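Local coordinates for protein toxin coregulated pilin (Vibrio cholerae, PDB 3HRV) that forms the major subunit of the toxin-coregulated pilus, a type IV pilus essential for bacterial aggregation and colonization of the host small intestine, at residues L33-I38 with A74-N79; I38-T43 with K99-T104; F89-N94 with F124-V129. All coordinates share one frame; numbering follows the deposited sequence.

Interaction 1: L33-I38 with A74-N79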
ATOM      1  N   LEU A  33      -4.308   7.565   3.732  1.00 17.08           N
ATOM      2  CA  LEU A  33      -3.023   6.934   3.462  1.00 16.62           C
ATOM      3  C   LEU A  33      -1.886   7.838   3.913  1.00 17.05           C
ATOM      4  O   LEU A  33      -0.892   7.368   4.463  1.00 16.94           O
ATOM      5  CB  LEU A  33      -2.885   6.614   1.973  1.00 16.03           C
ATOM      6  CG  LEU A  33      -3.663   5.377   1.516  1.00 16.84           C
ATOM      7  CD1 LEU A  33      -3.772   5.363  -0.000  1.00 17.73           C
ATOM      8  CD2 LEU A  33      -2.960   4.120   2.019  1.00 17.85           C
ATOM      9  N   ASN A  34      -2.036   9.139   3.692  1.00 16.78           N
ATOM     10  CA  ASN A  34      -1.002  10.085   4.095  1.00 18.69           C
ATOM     11  C   ASN A  34      -0.864  10.117   5.613  1.00 17.97           C
ATOM     12  O   ASN A  34       0.239  10.008   6.150  1.00 17.17           O
ATOM     13  CB  ASN A  34      -1.332  11.489   3.584  1.00 21.63           C
ATOM     14  CG  ASN A  34      -0.090  12.311   3.311  1.00 27.00           C
ATOM     15  OD1 ASN A  34       1.020  11.779   3.270  1.00 28.46           O
ATOM     16  ND2 ASN A  34      -0.268  13.614   3.128  1.00 30.06           N
ATOM     17  N   SER A  35      -1.992  10.262   6.302  1.00 16.92           N
ATOM     18  CA  SER A  35      -1.998  10.319   7.758  1.00 17.62           C
ATOM     19  C   SER A  35      -1.395   9.065   8.379  1.00 17.00           C
ATOM     20  O   SER A  35      -0.604   9.141   9.318  1.00 16.44           O
ATOM     21  CB  SER A  35      -3.429  10.503   8.269  0.65 18.06           C
ATOM     22  OG  SER A  35      -3.966  11.746   7.855  0.65 19.95           O
ATOM     23  N   VAL A  36      -1.767   7.909   7.842  1.00 16.86           N
ATOM     24  CA  VAL A  36      -1.274   6.643   8.360  1.00 14.47           C
ATOM     25  C   VAL A  36       0.217   6.422   8.099  1.00 14.02           C
ATOM     26  O   VAL A  36       0.947   6.024   9.005  1.00 14.45           O
ATOM     27  CB  VAL A  36      -2.091   5.462   7.776  1.00 14.51           C
ATOM     28  CG1 VAL A  36      -1.466   4.129   8.178  1.00 14.92           C
ATOM     29  CG2 VAL A  36      -3.529   5.540   8.277  1.00 17.88           C
ATOM     30  N   GLN A  37       0.678   6.699   6.883  1.00 14.21           N
ATOM     31  CA  GLN A  37       2.094   6.484   6.592  1.00 14.22           C
ATOM     32  C   GLN A  37       2.974   7.440   7.398  1.00 15.59           C
ATOM     33  O   GLN A  37       4.058   7.067   7.837  1.00 15.29           O
ATOM     34  CB  GLN A  37       2.366   6.608   5.085  1.00 16.49           C
ATOM     35  CG  GLN A  37       2.143   7.986   4.501  1.00 22.78           C
ATOM     36  CD  GLN A  37       3.416   8.811   4.471  1.00 28.77           C
ATOM     37  OE1 GLN A  37       4.517   8.267   4.393  1.00 30.04           O
ATOM     38  NE2 GLN A  37       3.269  10.131   4.538  1.00 30.46           N
ATOM     39  N   ILE A  38       2.499   8.663   7.617  1.00 15.71           N
ATOM     40  CA  ILE A  38       3.256   9.635   8.402  1.00 16.30           C
ATOM     41  C   ILE A  38       3.347   9.146   9.848  1.00 15.62           C
ATOM     42  O   ILE A  38       4.409   9.197  10.470  1.00 15.37           O
ATOM     43  CB  ILE A  38       2.580  11.027   8.367  1.00 18.07           C
ATOM     44  CG1 ILE A  38       2.731  11.638   6.973  1.00 19.60           C
ATOM     45  CG2 ILE A  38       3.188  11.937   9.429  1.00 20.26           C
ATOM     46  CD1 ILE A  38       2.014  12.964   6.800  1.00 22.63           C
ATOM     47  N   ALA A  74     -10.006   7.894  13.968  1.00 25.88           N
ATOM     48  CA  ALA A  74     -10.700   6.669  13.583  1.00 25.16           C
ATOM     49  C   ALA A  74     -11.011   6.686  12.093  1.00 24.31           C
ATOM     50  O   ALA A  74     -10.832   5.688  11.394  1.00 26.09           O
ATOM     51  CB  ALA A  74     -11.989   6.523  14.384  1.00 26.74           C
ATOM     52  N   ASP A  75     -11.466   7.829  11.615  1.00 26.43           N
ATOM     53  CA  ASP A  75     -11.812   7.981  10.205  1.00 24.45           C
ATOM     54  C   ASP A  75     -10.586   7.794   9.319  1.00 25.51           C
ATOM     55  O   ASP A  75     -10.682   7.228   8.231  1.00 23.36           O
ATOM     56  CB  ASP A  75     -12.425   9.362   9.959  1.00 23.52           C
ATOM     57  CG  ASP A  75     -13.440   9.355   8.833  1.00 23.22           C
ATOM     58  OD1 ASP A  75     -14.295   8.444   8.807  1.00 34.23           O
ATOM     59  OD2 ASP A  75     -13.383  10.259   7.974  1.00 35.70           O
ATOM     60  N   GLU A  76      -9.431   8.252   9.789  1.00 22.29           N
ATOM     61  CA  GLU A  76      -8.190   8.161   9.023  1.00 23.50           C
ATOM     62  C   GLU A  76      -7.608   6.762   8.813  1.00 22.99           C
ATOM     63  O   GLU A  76      -6.804   6.561   7.903  1.00 24.60           O
ATOM     64  CB  GLU A  76      -7.131   9.070   9.658  1.00 25.45           C
ATOM     65  CG  GLU A  76      -7.415  10.549   9.451  1.00 27.47           C
ATOM     66  CD  GLU A  76      -6.490  11.463  10.237  1.00 29.26           C
ATOM     67  OE1 GLU A  76      -6.569  12.694  10.036  1.00 31.19           O
ATOM     68  OE2 GLU A  76      -5.692  10.964  11.058  1.00 27.30           O
ATOM     69  N   ALA A  77      -8.007   5.798   9.636  1.00 20.71           N
ATOM     70  CA  ALA A  77      -7.497   4.435   9.500  1.00 20.51           C
ATOM     71  C   ALA A  77      -8.398   3.592   8.604  1.00 20.47           C
ATOM     72  O   ALA A  77      -8.050   2.475   8.217  1.00 20.44           O
ATOM     73  CB  ALA A  77      -7.384   3.789  10.869  1.00 21.78           C
ATOM     74  N   LYS A  78      -9.560   4.138   8.272  1.00 20.66           N
ATOM     75  CA  LYS A  78     -10.525   3.425   7.453  1.00 21.08           C
ATOM     76  C   LYS A  78     -10.259   3.376   5.958  1.00 20.12           C
ATOM     77  O   LYS A  78      -9.714   4.307   5.360  1.00 20.59           O
ATOM     78  CB  LYS A  78     -11.923   4.008   7.672  1.00 22.37           C
ATOM     79  CG  LYS A  78     -12.473   3.800   9.068  1.00 23.55           C
ATOM     80  CD  LYS A  78     -13.812   3.081   9.028  0.50 25.38           C
ATOM     81  CE  LYS A  78     -14.583   3.281  10.321  0.50 26.33           C
ATOM     82  NZ  LYS A  78     -15.540   4.417  10.226  0.50 27.16           N
ATOM     83  N   ASN A  79     -10.645   2.250   5.369  1.00 19.60           N
ATOM     84  CA  ASN A  79     -10.551   2.037   3.939  1.00 19.84           C
ATOM     85  C   ASN A  79     -11.909   2.581   3.496  1.00 20.97           C
ATOM     86  O   ASN A  79     -12.942   1.987   3.792  1.00 21.29           O
ATOM     87  CB  ASN A  79     -10.461   0.541   3.640  1.00 18.77           C
ATOM     88  CG  ASN A  79     -10.504   0.235   2.157  1.00 18.92           C
ATOM     89  OD1 ASN A  79     -11.103   0.972   1.373  1.00 20.17           O
ATOM     90  ND2 ASN A  79      -9.884  -0.872   1.765  1.00 16.96           N
TER

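Interaction 2: I38-T43 with K99-T104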
ATOM      1  N   ILE A  38       2.499   8.663   7.617  1.00 15.71           N
ATOM      2  CA  ILE A  38       3.256   9.635   8.402  1.00 16.30           C
ATOM      3  C   ILE A  38       3.347   9.146   9.848  1.00 15.62           C
ATOM      4  O   ILE A  38       4.409   9.197  10.470  1.00 15.37           O
ATOM      5  CB  ILE A  38       2.580  11.027   8.367  1.00 18.07           C
ATOM      6  CG1 ILE A  38       2.731  11.638   6.973  1.00 19.60           C
ATOM      7  CG2 ILE A  38       3.188  11.937   9.429  1.00 20.26           C
ATOM      8  CD1 ILE A  38       2.014  12.964   6.800  1.00 22.63           C
ATOM      9  N   ALA A  39       2.233   8.661  10.384  1.00 14.74           N
ATOM     10  CA  ALA A  39       2.225   8.160  11.751  1.00 14.13           C
ATOM     11  C   ALA A  39       3.192   6.984  11.887  1.00 14.74           C
ATOM     12  O   ALA A  39       3.909   6.871  12.882  1.00 13.56           O
ATOM     13  CB  ALA A  39       0.815   7.731  12.149  1.00 15.43           C
ATOM     14  N   MET A  40       3.214   6.111  10.883  1.00 14.42           N
ATOM     15  CA  MET A  40       4.095   4.947  10.919  1.00 15.08           C
ATOM     16  C   MET A  40       5.573   5.311  10.899  1.00 14.61           C
ATOM     17  O   MET A  40       6.348   4.812  11.717  1.00 15.29           O
ATOM     18  CB  MET A  40       3.778   4.000   9.760  1.00 13.51           C
ATOM     19  CG  MET A  40       2.492   3.203   9.954  1.00 14.66           C
ATOM     20  SD  MET A  40       2.510   2.147  11.428  1.00 17.56           S
ATOM     21  CE  MET A  40       3.720   0.929  10.936  1.00 14.25           C
ATOM     22  N   THR A  41       5.973   6.172   9.970  1.00 14.37           N
ATOM     23  CA  THR A  41       7.373   6.568   9.900  1.00 14.83           C
ATOM     24  C   THR A  41       7.783   7.387  11.121  1.00 14.49           C
ATOM     25  O   THR A  41       8.867   7.187  11.669  1.00 16.21           O
ATOM     26  CB  THR A  41       7.673   7.373   8.621  1.00 14.40           C
ATOM     27  OG1 THR A  41       6.773   8.484   8.532  1.00 15.53           O
ATOM     28  CG2 THR A  41       7.514   6.495   7.393  1.00 15.29           C
ATOM     29  N   GLN A  42       6.857   8.302  11.658  1.00 14.87           N
ATOM     30  CA  GLN A  42       7.182   9.120  12.828  1.00 15.20           C
ATOM     31  C   GLN A  42       7.391   8.264  14.065  1.00 16.75           C
ATOM     32  O   GLN A  42       8.246   8.551  14.900  1.00 19.06           O
ATOM     33  CB  GLN A  42       6.061  10.123  13.128  1.00 14.55           C
ATOM     34  CG  GLN A  42       5.994  11.302  12.189  1.00 15.21           C
ATOM     35  CD  GLN A  42       4.812  12.203  12.490  1.00 17.60           C
ATOM     36  OE1 GLN A  42       3.899  11.821  13.224  1.00 22.07           O
ATOM     37  NE2 GLN A  42       4.814  13.396  11.911  1.00 22.19           N
ATOM     38  N   THR A  43       6.659   7.205  14.081  1.00 16.45           N
ATOM     39  CA  THR A  43       6.733   6.322  15.232  1.00 16.37           C
ATOM     40  C   THR A  43       7.888   5.323  15.202  1.00 16.61           C
ATOM     41  O   THR A  43       8.532   5.093  16.228  1.00 18.80           O
ATOM     42  CB  THR A  43       5.422   5.513  15.384  1.00 15.81           C
ATOM     43  OG1 THR A  43       4.315   6.411  15.523  1.00 15.77           O
ATOM     44  CG2 THR A  43       5.487   4.608  16.606  1.00 17.05           C
ATOM     45  N   LYS A  99      11.702  -4.102   8.226  1.00 18.68           N
ATOM     46  CA  LYS A  99      12.429  -2.861   8.009  1.00 19.58           C
ATOM     47  C   LYS A  99      11.619  -1.902   7.141  1.00 18.10           C
ATOM     48  O   LYS A  99      12.082  -0.816   6.795  1.00 18.01           O
ATOM     49  CB  LYS A  99      13.781  -3.149   7.353  1.00 21.65           C
ATOM     50  CG  LYS A  99      14.803  -3.781   8.284  1.00 26.17           C
ATOM     51  CD  LYS A  99      15.191  -2.832   9.402  1.00 29.35           C
ATOM     52  CE  LYS A  99      16.391  -3.355  10.175  1.00 31.74           C
ATOM     53  NZ  LYS A  99      16.508  -2.719  11.514  1.00 34.25           N
ATOM     54  N   ALA A 100      10.408  -2.319   6.787  1.00 17.05           N
ATOM     55  CA  ALA A 100       9.513  -1.498   5.975  1.00 16.89           C
ATOM     56  C   ALA A 100       8.079  -1.850   6.347  1.00 15.32           C
ATOM     57  O   ALA A 100       7.837  -2.812   7.069  1.00 15.44           O
ATOM     58  CB  ALA A 100       9.748  -1.765   4.487  1.00 16.65           C
ATOM     59  N   PHE A 101       7.127  -1.058   5.866  1.00 15.59           N
ATOM     60  CA  PHE A 101       5.723  -1.328   6.144  1.00 14.99           C
ATOM     61  C   PHE A 101       4.905  -1.012   4.909  1.00 14.54           C
ATOM     62  O   PHE A 101       5.331  -0.243   4.055  1.00 14.21           O
ATOM     63  CB  PHE A 101       5.223  -0.482   7.325  1.00 14.81           C
ATOM     64  CG  PHE A 101       5.091   0.983   7.012  1.00 16.04           C
ATOM     65  CD1 PHE A 101       3.881   1.505   6.562  1.00 17.43           C
ATOM     66  CD2 PHE A 101       6.182   1.838   7.142  1.00 14.40           C
ATOM     67  CE1 PHE A 101       3.761   2.854   6.245  1.00 16.95           C
ATOM     68  CE2 PHE A 101       6.075   3.191   6.828  1.00 16.16           C
ATOM     69  CZ  PHE A 101       4.862   3.701   6.378  1.00 16.46           C
ATOM     70  N   ALA A 102       3.728  -1.615   4.817  1.00 15.54           N
ATOM     71  CA  ALA A 102       2.849  -1.373   3.685  1.00 15.26           C
ATOM     72  C   ALA A 102       1.414  -1.244   4.176  1.00 14.88           C
ATOM     73  O   ALA A 102       0.956  -2.029   5.008  1.00 16.08           O
ATOM     74  CB  ALA A 102       2.957  -2.512   2.674  1.00 17.12           C
ATOM     75  N   ILE A 103       0.720  -0.233   3.673  1.00 14.71           N
ATOM     76  CA  ILE A 103      -0.671  -0.015   4.031  1.00 14.23           C
ATOM     77  C   ILE A 103      -1.473  -0.676   2.923  1.00 14.82           C
ATOM     78  O   ILE A 103      -1.297  -0.360   1.742  1.00 15.79           O
ATOM     79  CB  ILE A 103      -1.005   1.482   4.089  1.00 13.75           C
ATOM     80  CG1 ILE A 103      -0.029   2.187   5.031  1.00 14.87           C
ATOM     81  CG2 ILE A 103      -2.442   1.676   4.570  1.00 13.95           C
ATOM     82  CD1 ILE A 103      -0.077   3.686   4.949  1.00 14.65           C
ATOM     83  N   THR A 104      -2.345  -1.601   3.298  1.00 14.92           N
ATOM     84  CA  THR A 104      -3.135  -2.309   2.308  1.00 15.72           C
ATOM     85  C   THR A 104      -4.558  -1.782   2.173  1.00 15.77           C
ATOM     86  O   THR A 104      -5.280  -1.636   3.157  1.00 16.76           O
ATOM     87  CB  THR A 104      -3.170  -3.821   2.611  1.00 16.13           C
ATOM     88  OG1 THR A 104      -3.688  -4.044   3.928  1.00 18.37           O
ATOM     89  CG2 THR A 104      -1.760  -4.405   2.527  1.00 17.27           C
TER

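Interaction 3: F89-N94 with F124-V129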
ATOM      1  N   PHE A  89       0.994  -3.827   7.193  1.00 15.65           N
ATOM      2  CA  PHE A  89       1.922  -4.946   7.295  1.00 16.76           C
ATOM      3  C   PHE A  89       3.357  -4.470   7.392  1.00 16.06           C
ATOM      4  O   PHE A  89       3.771  -3.563   6.672  1.00 17.87           O
ATOM      5  CB  PHE A  89       1.853  -5.846   6.057  1.00 18.48           C
ATOM      6  CG  PHE A  89       0.691  -6.792   6.033  1.00 19.44           C
ATOM      7  CD1 PHE A  89      -0.518  -6.417   5.460  1.00 21.71           C
ATOM      8  CD2 PHE A  89       0.823  -8.076   6.546  1.00 21.90           C
ATOM      9  CE1 PHE A  89      -1.583  -7.316   5.395  1.00 21.15           C
ATOM     10  CE2 PHE A  89      -0.234  -8.981   6.487  1.00 23.40           C
ATOM     11  CZ  PHE A  89      -1.438  -8.601   5.909  1.00 21.10           C
ATOM     12  N   SER A  90       4.120  -5.089   8.280  1.00 16.01           N
ATOM     13  CA  SER A  90       5.528  -4.766   8.387  1.00 15.26           C
ATOM     14  C   SER A  90       6.170  -5.860   7.539  1.00 16.42           C
ATOM     15  O   SER A  90       5.773  -7.021   7.628  1.00 17.68           O
ATOM     16  CB  SER A  90       6.000  -4.879   9.836  0.65 12.89           C
ATOM     17  OG  SER A  90       5.590  -3.755  10.591  0.65 13.82           O
ATOM     18  N   PHE A  91       7.119  -5.500   6.682  1.00 15.30           N
ATOM     19  CA  PHE A  91       7.766  -6.517   5.864  1.00 17.07           C
ATOM     20  C   PHE A  91       9.257  -6.248   5.693  1.00 17.85           C
ATOM     21  O   PHE A  91       9.759  -5.202   6.096  1.00 16.74           O
ATOM     22  CB  PHE A  91       7.022  -6.703   4.518  1.00 15.56           C
ATOM     23  CG  PHE A  91       7.129  -5.549   3.558  1.00 15.36           C
ATOM     24  CD1 PHE A  91       7.679  -5.746   2.294  1.00 17.01           C
ATOM     25  CD2 PHE A  91       6.617  -4.293   3.872  1.00 15.95           C
ATOM     26  CE1 PHE A  91       7.717  -4.719   1.354  1.00 18.24           C
ATOM     27  CE2 PHE A  91       6.651  -3.256   2.936  1.00 16.84           C
ATOM     28  CZ  PHE A  91       7.202  -3.471   1.675  1.00 15.72           C
ATOM     29  N   PRO A  92       9.997  -7.202   5.112  1.00 19.37           N
ATOM     30  CA  PRO A  92      11.436  -7.004   4.941  1.00 19.90           C
ATOM     31  C   PRO A  92      11.939  -5.986   3.933  1.00 20.39           C
ATOM     32  O   PRO A  92      11.255  -5.630   2.977  1.00 19.69           O
ATOM     33  CB  PRO A  92      11.935  -8.412   4.624  1.00 21.32           C
ATOM     34  CG  PRO A  92      10.805  -9.002   3.882  1.00 23.14           C
ATOM     35  CD  PRO A  92       9.592  -8.546   4.661  1.00 20.45           C
ATOM     36  N   ARG A  93      13.156  -5.512   4.182  1.00 22.03           N
ATOM     37  CA  ARG A  93      13.820  -4.573   3.293  1.00 23.90           C
ATOM     38  C   ARG A  93      15.261  -5.038   3.188  1.00 26.43           C
ATOM     39  O   ARG A  93      15.987  -5.067   4.181  1.00 27.54           O
ATOM     40  CB  ARG A  93      13.785  -3.141   3.828  1.00 24.63           C
ATOM     41  CG  ARG A  93      14.560  -2.187   2.930  1.00 24.23           C
ATOM     42  CD  ARG A  93      14.542  -0.745   3.398  1.00 24.22           C
ATOM     43  NE  ARG A  93      15.380   0.082   2.531  1.00 24.91           N
ATOM     44  CZ  ARG A  93      15.465   1.407   2.604  1.00 25.49           C
ATOM     45  NH1 ARG A  93      14.760   2.073   3.506  1.00 24.78           N
ATOM     46  NH2 ARG A  93      16.269   2.065   1.779  1.00 26.48           N
ATOM     47  N   ASN A  94      15.666  -5.418   1.984  1.00 27.51           N
ATOM     48  CA  ASN A  94      17.021  -5.895   1.753  1.00 28.80           C
ATOM     49  C   ASN A  94      17.275  -7.133   2.611  1.00 29.71           C
ATOM     50  O   ASN A  94      18.356  -7.303   3.176  1.00 29.36           O
ATOM     51  CB  ASN A  94      18.028  -4.791   2.088  1.00 28.17           C
ATOM     52  CG  ASN A  94      19.348  -4.970   1.370  0.50 27.45           C
ATOM     53  OD1 ASN A  94      19.392  -5.498   0.260  0.50 26.88           O
ATOM     54  ND2 ASN A  94      20.431  -4.532   2.001  0.50 28.52           N
ATOM     55  N   PHE A 124       4.292   7.142  -2.207  1.00 21.52           N
ATOM     56  CA  PHE A 124       4.900   5.883  -1.775  1.00 19.16           C
ATOM     57  C   PHE A 124       5.988   5.350  -2.698  1.00 19.79           C
ATOM     58  O   PHE A 124       5.800   5.258  -3.907  1.00 20.43           O
ATOM     59  CB  PHE A 124       3.832   4.794  -1.629  1.00 17.45           C
ATOM     60  CG  PHE A 124       2.831   5.066  -0.549  1.00 16.34           C
ATOM     61  CD1 PHE A 124       1.642   5.731  -0.834  1.00 16.69           C
ATOM     62  CD2 PHE A 124       3.083   4.670   0.761  1.00 16.48           C
ATOM     63  CE1 PHE A 124       0.721   5.996   0.174  1.00 16.00           C
ATOM     64  CE2 PHE A 124       2.168   4.931   1.774  1.00 17.77           C
ATOM     65  CZ  PHE A 124       0.986   5.596   1.479  1.00 16.85           C
ATOM     66  N   PRO A 125       7.138   4.990  -2.151  1.00 20.21           N
ATOM     67  CA  PRO A 125       8.210   4.458  -2.993  1.00 20.83           C
ATOM     68  C   PRO A 125       7.895   2.895  -3.461  1.00 20.58           C
ATOM     69  O   PRO A 125       8.458   2.368  -4.420  1.00 21.30           O
ATOM     70  CB  PRO A 125       9.477   4.904  -2.256  1.00 22.91           C
ATOM     71  CG  PRO A 125       9.046   4.963  -0.834  1.00 22.20           C
ATOM     72  CD  PRO A 125       7.678   5.587  -0.918  1.00 21.54           C
ATOM     73  N   PHE A 126       7.051   2.331  -2.736  1.00 19.02           N
ATOM     74  CA  PHE A 126       6.737   0.928  -3.010  1.00 17.89           C
ATOM     75  C   PHE A 126       5.238   0.729  -3.267  1.00 16.98           C
ATOM     76  O   PHE A 126       4.405   1.210  -2.498  1.00 15.87           O
ATOM     77  CB  PHE A 126       7.166   0.083  -1.803  1.00 17.58           C
ATOM     78  CG  PHE A 126       6.955  -1.398  -1.971  1.00 18.36           C
ATOM     79  CD1 PHE A 126       7.944  -2.199  -2.539  1.00 17.61           C
ATOM     80  CD2 PHE A 126       5.781  -2.001  -1.524  1.00 17.22           C
ATOM     81  CE1 PHE A 126       7.767  -3.581  -2.655  1.00 19.81           C
ATOM     82  CE2 PHE A 126       5.594  -3.380  -1.636  1.00 18.96           C
ATOM     83  CZ  PHE A 126       6.591  -4.171  -2.202  1.00 18.12           C
ATOM     84  N   ILE A 127       4.903   0.037  -4.352  1.00 17.07           N
ATOM     85  CA  ILE A 127       3.508  -0.241  -4.692  1.00 16.75           C
ATOM     86  C   ILE A 127       3.391  -1.669  -5.204  1.00 17.26           C
ATOM     87  O   ILE A 127       4.097  -2.062  -6.132  1.00 17.12           O
ATOM     88  CB  ILE A 127       2.982   0.707  -5.784  1.00 17.07           C
ATOM     89  CG1 ILE A 127       3.119   2.161  -5.328  1.00 17.50           C
ATOM     90  CG2 ILE A 127       1.518   0.383  -6.081  1.00 18.36           C
ATOM     91  CD1 ILE A 127       2.676   3.175  -6.368  1.00 19.81           C
ATOM     92  N   ASN A 128       2.496  -2.440  -4.596  1.00 14.81           N
ATOM     93  CA  ASN A 128       2.284  -3.833  -4.976  1.00 16.28           C
ATOM     94  C   ASN A 128       0.787  -4.051  -5.181  1.00 16.78           C
ATOM     95  O   ASN A 128       0.001  -3.912  -4.242  1.00 16.35           O
ATOM     96  CB  ASN A 128       2.803  -4.755  -3.865  1.00 17.31           C
ATOM     97  CG  ASN A 128       2.831  -6.217  -4.277  1.00 18.51           C
ATOM     98  OD1 ASN A 128       2.036  -6.655  -5.105  1.00 20.11           O
ATOM     99  ND2 ASN A 128       3.738  -6.983  -3.679  1.00 18.55           N
ATOM    100  N   VAL A 129       0.399  -4.386  -6.411  1.00 16.58           N
ATOM    101  CA  VAL A 129      -1.007  -4.614  -6.748  1.00 16.48           C
ATOM    102  C   VAL A 129      -1.290  -6.109  -6.793  1.00 18.13           C
ATOM    103  O   VAL A 129      -0.675  -6.838  -7.569  1.00 17.81           O
ATOM    104  CB  VAL A 129      -1.355  -3.998  -8.119  1.00 16.41           C
ATOM    105  CG1 VAL A 129      -2.823  -4.243  -8.444  1.00 17.74           C
ATOM    106  CG2 VAL A 129      -1.053  -2.505  -8.105  1.00 17.45           C
TER

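Interaction 1: L33-I38 with A74-N79
S35 and E76 meet where one flank of the long helix passes the short helical turn 74-77. The hydroxyl lies over the face of the carboxylate, which is why it does not bond to it: S35 OG is 3.5 Å from E76 CD, almost straight above it, and at 3.5 Å is also near E76 OE1. S35 CB comes up on the other oxygen, 3.6 Å from E76 OE2. With CG beside its own backbone N (chi1 -71°) and the chain extended beyond that, E76 carries its carboxylate across to the serine. The second touch is apolar against polar: the methyl V36 CG2 sits 3.5 Å from E76 O, a buried carbonyl oxygen that has no polar partner in the model. The same methyl comes 4.3 Å from A77 CA. Because V36 CG1 stands anti to the backbone N (chi1 173°), packing toward I103 of strand 100-108, CG2 falls beside the N and points to E76 O.

In the type IV pilin fold this is the N-terminal helix, 24-44, meeting part of the αβ-loop that leads from it to the first strand, and the contact lays that loop along the helix flank. The polar ends of S35 and E76 are held from elsewhere: S35 OG bonds to Q31 O one turn back, and E76 OE2 to S73 N. Farther out, K28 makes a salt bridge with D75 and N32 ND2 donates to K78 O, tying earlier turns of the helix to the same segment. On the far side of the helix, Q37 NE2 donates to N34 OD1 at 3.1 Å, while Q37 OE1 is held by N191 of the last strand.

Interaction 2: I38-T43 with K99-T104
A39 O, one residue ahead of the M40 that packs on F101, is gripped twice by T43: its OG1 donates at 2.7 Å and its N at 3.0 Å, reaching the oxygen from opposite faces of the carbonyl plane. The hydroxyl thereby doubles the ordinary helical bond near the C-terminal end of helix 24-44. This helix lies against the antiparallel sheet, as in other type IV pilins, and here M40 and T41 meet F101 on strand 100-108.

M40 CB stands over one face of the F101 ring, 3.7 Å from its centroid and 16° off the normal, a CH-pi contact. Beyond CB the chain folds back at chi2 and chi3 (-60° and -69°), which keeps the thioether over the aromatic: M40 SD lies above the same ring as a distant Met-aromatic contact, 5.3 Å from the centroid. The terminal methyl M40 CE continues toward F101 CG and CB, so the bent methionine runs along the phenylalanine in the reverse sense.

T41 comes in at the ring's edge instead, close to its plane and at about a right angle to the side chain. Its hydroxyl turns back to the helix, where its one proton can go to Q37 O or I38 O, a choice that is not settled; this leaves CG2 for the ring. F101 also meets the ring of Y50, and its backbone pairs with N191 of the neighbouring strand. At the edge, T41 CG2 approaches F101 CE2 to 3.6 Å.

Interaction 3: F89-N94 with F124-V129
Two residues ahead of F126, whose ring receives F91, the chain is still in a loop at F124. That side chain turns to the helix side of the sheet, where its ring meets the ring of F189. At F126 the strand begins, and CG leaves anti to the backbone N (chi1 -178°), extending the ring toward strand 87-93.

F91 comes from the opposite direction. Its chi1 of 69° sets CG between its own backbone N and carbonyl carbon and sends the ring toward F126. There F91 CZ stands over one face of the F126 ring, 3.7 Å above the plane and shifted toward the rim; F91 CZ to F126 CE2 is 3.7 Å. Alongside, F91 CE1 is 3.8 Å from F126 CZ. The centroids are 5.0 Å apart with the planes at 50°, an oblique aromatic pair. In the five-stranded antiparallel sheet of this pilin, strands 87-93 and 126-131 are not neighbours: 100-108 and 185-191 run between them. The two side chains meet across these two strands, over the face turned from the N-terminal helix, F91 packing on the small side chains of A100 and A102.

After F126, I127 pairs through its backbone with I157, and N128 points to the same side of the sheet as F126, lies on A188 and donates from ND2 to L140 O.

Overall arrangement
From the N terminus, helix 24-44 supplies the first partner of two contacts. Interaction 1 closes a loop of 35 residues, which holds helix 56-68, by bringing 74-79 back to the helix. Interaction 2 begins at I38, the residue both share, and closes a longer loop to strand 100-108; the two cross, and V36 and L33 pack on I103. Interaction 3 opens after interaction 1 has closed; it starts inside the loop of interaction 2 and ends beyond 99-104, so these cross. Its loop of 29 residues holds strand 100-108 and helix 110-120. Backbone pairing of F89 and F91 with A102 and A100 joins interactions 2 and 3, tying helix, αβ-loop and both sheet faces together.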